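Local coordinates for copper-containing nitrite reductase (Thermus scotoductus, PDB 6HBE), which probably reduces nitrite to nitric oxide with electrons from a cytochrome c, working as a copper-dependent homotrimer in denitrification, at residues K141-M144 with E145-G149; L148-G151 with P152-K155. All coordinates share one frame; numbering follows the deposited sequence.

Interaction 1: K141-M144 with E145-G149; sequences KYRM and ERELG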
loop_
_atom_site.group_PDB
_atom_site.type_symbol
_atom_site.label_atom_id
_atom_site.label_comp_id
_atom_site.label_asym_id
_atom_site.label_seq_id
_atom_site.Cartn_x
_atom_site.Cartn_y
_atom_site.Cartn_z
ATOM N N LYS C 141 33.663 10.324 12.422
ATOM C CA LYS C 141 32.892 9.607 13.454
ATOM C C LYS C 141 31.485 10.211 13.641
ATOM O O LYS C 141 31.303 11.411 13.490
ATOM C CB LYS C 141 33.670 9.574 14.772
ATOM C CG LYS C 141 34.957 8.768 14.631
ATOM C CD LYS C 141 35.726 8.650 15.937
ATOM C CE LYS C 141 37.043 7.904 15.741
ATOM N NZ LYS C 141 36.834 6.532 15.195
ATOM N N TYR C 142 30.490 9.363 13.928
ATOM C CA TYR C 142 29.114 9.818 14.202
ATOM C C TYR C 142 29.106 10.660 15.490
ATOM O O TYR C 142 30.013 10.546 16.335
ATOM C CB TYR C 142 28.140 8.604 14.320
ATOM C CG TYR C 142 27.949 7.814 13.017
ATOM C CD1 TYR C 142 27.154 8.312 11.971
ATOM C CD2 TYR C 142 28.544 6.571 12.844
ATOM C CE1 TYR C 142 26.986 7.586 10.785
ATOM C CE2 TYR C 142 28.386 5.840 11.671
ATOM C CZ TYR C 142 27.607 6.338 10.643
ATOM O OH TYR C 142 27.480 5.591 9.485
ATOM N N ARG C 143 28.097 11.511 15.641
ATOM C CA ARG C 143 28.089 12.523 16.692
ATOM C C ARG C 143 28.170 11.993 18.137
ATOM O O ARG C 143 28.942 12.549 18.948
ATOM C CB ARG C 143 26.898 13.459 16.493
ATOM C CG ARG C 143 26.727 14.518 17.559
ATOM C CD ARG C 143 25.781 15.605 17.096
ATOM N NE ARG C 143 25.155 16.259 18.227
ATOM C CZ ARG C 143 24.211 17.181 18.134
ATOM N NH1 ARG C 143 23.796 17.609 16.947
ATOM N NH2 ARG C 143 23.681 17.680 19.245
ATOM N N MET C 144 27.411 10.941 18.476
ATOM C CA MET C 144 27.432 10.388 19.837
ATOM C C MET C 144 28.776 9.709 20.167
ATOM O O MET C 144 29.222 9.745 21.313
ATOM C CB MET C 144 26.268 9.412 20.105
ATOM C CG MET C 144 26.081 9.057 21.595
ATOM S SD MET C 144 24.620 8.012 21.922
ATOM C CE MET C 144 23.313 9.239 21.791
ATOM N N GLU C 145 29.417 9.074 19.190
ATOM C CA GLU C 145 30.782 8.550 19.401
ATOM C C GLU C 145 31.762 9.695 19.683
ATOM O O GLU C 145 32.539 9.624 20.631
ATOM C CB GLU C 145 31.277 7.725 18.212
ATOM C CG GLU C 145 32.750 7.291 18.333
ATOM C CD GLU C 145 33.137 6.071 17.491
ATOM O OE1 GLU C 145 32.300 5.480 16.764
ATOM O OE2 GLU C 145 34.321 5.681 17.573
ATOM N N ARG C 146 31.705 10.747 18.886
ATOM C CA ARG C 146 32.581 11.908 19.091
ATOM C C ARG C 146 32.367 12.477 20.493
ATOM O O ARG C 146 33.328 12.585 21.264
ATOM C CB ARG C 146 32.361 12.983 18.017
ATOM C CG ARG C 146 33.247 14.216 18.200
ATOM C CD ARG C 146 33.138 15.261 17.085
ATOM N NE ARG C 146 31.816 15.903 17.011
ATOM C CZ ARG C 146 30.863 15.690 16.094
ATOM N NH1 ARG C 146 31.012 14.822 15.093
ATOM N NH2 ARG C 146 29.719 16.364 16.189
ATOM N N GLU C 147 31.112 12.799 20.821
ATOM C CA GLU C 147 30.729 13.352 22.137
ATOM C C GLU C 147 31.106 12.502 23.349
ATOM O O GLU C 147 31.496 13.056 24.372
ATOM C CB GLU C 147 29.218 13.680 22.196
ATOM C CG GLU C 147 28.806 14.874 21.318
ATOM C CD GLU C 147 27.295 15.072 21.218
ATOM O OE1 GLU C 147 26.514 14.191 21.624
ATOM O OE2 GLU C 147 26.863 16.121 20.745
ATOM N N LEU C 148 30.983 11.179 23.267
ATOM C CA LEU C 148 31.307 10.321 24.405
ATOM C C LEU C 148 32.785 9.903 24.469
ATOM O O LEU C 148 33.244 9.409 25.507
ATOM C CB LEU C 148 30.404 9.075 24.413
ATOM C CG LEU C 148 28.899 9.356 24.578
ATOM C CD1 LEU C 148 28.126 8.048 24.458
ATOM C CD2 LEU C 148 28.582 10.034 25.905
ATOM N N GLY C 149 33.510 10.075 23.367
ATOM C CA GLY C 149 34.911 9.678 23.268
ATOM C C GLY C 149 35.123 8.176 23.252
ATOM O O GLY C 149 36.182 7.716 23.654
HETATM O O HOH W 1 32.869 13.392 14.424
HETATM O O HOH W 2 29.624 13.611 12.786
HETATM O O HOH W 3 31.593 6.628 14.166
#
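Arg143 and Glu147, one turn apart on the helix 143-148, are joined through both backbone and side chain. The Arg143 chain leaves CB with CG anti to the backbone N (chi1 177°) and runs extended as far as NE. Its CB passes the Arg146 guanidinium, 4.1 Å from NH2; CG touches that NH2 at 3.8 Å and lies 3.6 Å from Glu147 OE2; CD runs between the same two atoms; NE then donates to Glu147 OE2 at 3.0 Å. The hydrogen bond within this salt bridge is somewhat bent (150° at the hydrogen), and NE meets OE2 from above the carboxylate plane. At the far end, NH2 makes a weak hydrogen bond to Tyr224, whose hydroxyl also bonds Glu147 OE1. With an alanine here, Glu147 OE2 is likely to be left without its charged mate, and the methylene contact to Arg146 NH2 lost.

Beneath these side chains the Glu147 N to Arg143 O bond, 2.9 Å, is nearly straight. Tyr142, the N-cap residue, accepts from Arg146 N at its carbonyl, while a water links Lys141 O to Arg146 NH1. Elsewhere on the helix, Met144 CG packs 3.7 Å from Leu148 CD1, the two chains running alongside each other against Tyr199 and Arg254. Lys141 NZ makes a long salt bridge to Glu145 OE2, whose other oxygen is paired with Arg201. Opposite charges four residues apart thus probably steady this short helix, while Met144 and Leu148 face the sheet.

Interaction 2: L148-G151 with P152-K155; sequences LGRG and PDLK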
loop_
_atom_site.group_PDB
_atom_site.type_symbol
_atom_site.label_atom_id
_atom_site.label_comp_id
_atom_site.label_asym_id
_atom_site.label_seq_id
_atom_site.Cartn_x
_atom_site.Cartn_y
_atom_site.Cartn_z
ATOM N N LEU C 148 30.983 11.179 23.267
ATOM C CA LEU C 148 31.307 10.321 24.405
ATOM C C LEU C 148 32.785 9.903 24.469
ATOM O O LEU C 148 33.244 9.409 25.507
ATOM C CB LEU C 148 30.404 9.075 24.413
ATOM C CG LEU C 148 28.899 9.356 24.578
ATOM C CD1 LEU C 148 28.126 8.048 24.458
ATOM C CD2 LEU C 148 28.582 10.034 25.905
ATOM N N GLY C 149 33.510 10.075 23.367
ATOM C CA GLY C 149 34.911 9.678 23.268
ATOM C C GLY C 149 35.123 8.176 23.252
ATOM O O GLY C 149 36.182 7.716 23.654
ATOM N N ARG C 150 34.116 7.410 22.817
ATOM C CA ARG C 150 34.218 5.952 22.713
ATOM C C ARG C 150 33.165 5.410 21.767
ATOM O O ARG C 150 32.160 6.086 21.506
ATOM C CB ARG C 150 34.031 5.276 24.067
ATOM C CG ARG C 150 32.650 5.471 24.673
ATOM C CD ARG C 150 32.623 5.104 26.140
ATOM N NE ARG C 150 31.413 5.602 26.801
ATOM C CZ ARG C 150 30.222 5.005 26.791
ATOM N NH1 ARG C 150 30.010 3.866 26.125
ATOM N NH2 ARG C 150 29.224 5.572 27.451
ATOM N N GLY C 151 33.395 4.185 21.310
ATOM C CA GLY C 151 32.496 3.517 20.387
ATOM C C GLY C 151 31.320 2.877 21.089
ATOM O O GLY C 151 31.238 2.894 22.322
ATOM N N PRO C 152 30.377 2.325 20.309
ATOM C CA PRO C 152 29.159 1.778 20.897
ATOM C C PRO C 152 29.438 0.657 21.877
ATOM O O PRO C 152 30.374 -0.107 21.662
ATOM C CB PRO C 152 28.402 1.206 19.690
ATOM C CG PRO C 152 28.911 1.958 18.507
ATOM C CD PRO C 152 30.339 2.346 18.833
ATOM N N ASP C 153 28.619 0.543 22.913
ATOM C CA ASP C 153 28.614 -0.635 23.761
ATOM C C ASP C 153 28.060 -1.873 23.054
ATOM O O ASP C 153 28.508 -2.964 23.323
ATOM C CB ASP C 153 27.843 -0.351 25.059
ATOM C CG ASP C 153 28.491 0.771 25.879
ATOM O OD1 ASP C 153 29.684 0.647 26.205
ATOM O OD2 ASP C 153 27.845 1.792 26.160
ATOM N N LEU C 154 27.085 -1.709 22.150
ATOM C CA LEU C 154 26.626 -2.804 21.287
ATOM C C LEU C 154 26.136 -2.232 19.931
ATOM O O LEU C 154 25.426 -1.220 19.899
ATOM C CB LEU C 154 25.503 -3.581 21.973
ATOM C CG LEU C 154 24.949 -4.848 21.323
ATOM C CD1 LEU C 154 25.973 -5.973 21.117
ATOM C CD2 LEU C 154 23.800 -5.350 22.166
ATOM N N LYS C 155 26.551 -2.885 18.841
ATOM C CA LYS C 155 26.044 -2.609 17.481
ATOM C C LYS C 155 24.997 -3.650 17.118
ATOM O O LYS C 155 25.201 -4.846 17.343
ATOM C CB LYS C 155 27.185 -2.640 16.475
ATOM C CG LYS C 155 28.188 -1.504 16.656
ATOM C CD LYS C 155 29.338 -1.659 15.666
ATOM C CE LYS C 155 30.218 -0.406 15.628
ATOM N NZ LYS C 155 31.316 -0.566 14.638
#
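Arg150 carries its CG between the backbone N and the carbonyl carbon (chi1 64°), and from there the chain runs extended to NE before a turn at chi4 sets the guanidinium across its end. Asp153, three residues on, has CG anti to its carbonyl carbon, which swings the carboxylate back to meet it. The two side chains therefore close on each other over the intervening Gly151 and Pro152.

The contact is a salt bridge through a single nitrogen. Arg150 NH1 donates to Asp153 OD2 at 3.0 Å, with 152° at the hydrogen. OD2 lies at the edge of the guanidinium, close to its plane, and receives the bond on its syn side, from well out of the carboxylate plane; the two flat groups are turned 32° apart, so the pairing is not a coplanar one. The other oxygen of Asp153, OD1, is also near, 3.2 Å from Arg150 NH1. Against one face of the guanidinium lies Leu148 CD1, 4.0 Å above the plane and set off to one side of the group's centre. OD2 has a second donor in the backbone N of Tyr199, and these two bonds probably fix the carboxylate's rotation while Arg150 balances its charge.

Gly149, with a positive phi, ends the helical course, and the chain straightens through Gly151 and Pro152. The pair thus spans the surface connection from the helix 143-148 to the strand 154-163; Asp153, just ahead of that strand, and Leu154, its first residue, make backbone hydrogen bonds to Tyr199 and Arg201 of the neighbouring strand 199-208.

Interactions 1 and 2 follow one another along the chain, sharing Leu148 and Gly149, with centres about 8 Å apart. Interaction 1 is partly buried: it is a helix with main-chain bonds, two salt bridges and an apolar side against strands 199-208, 222-227 and 248-254. Interaction 2 lies at the surface, in the connection that leads into strand 154-163, and rests on one ion pair without helical backbone bonding. They touch directly where Glu145 CG packs 3.4 Å from Arg150 O. Strand 199-208 is common ground, with Tyr199 and Arg201 meeting residues of both. Each lies away from the copper and calcium sites.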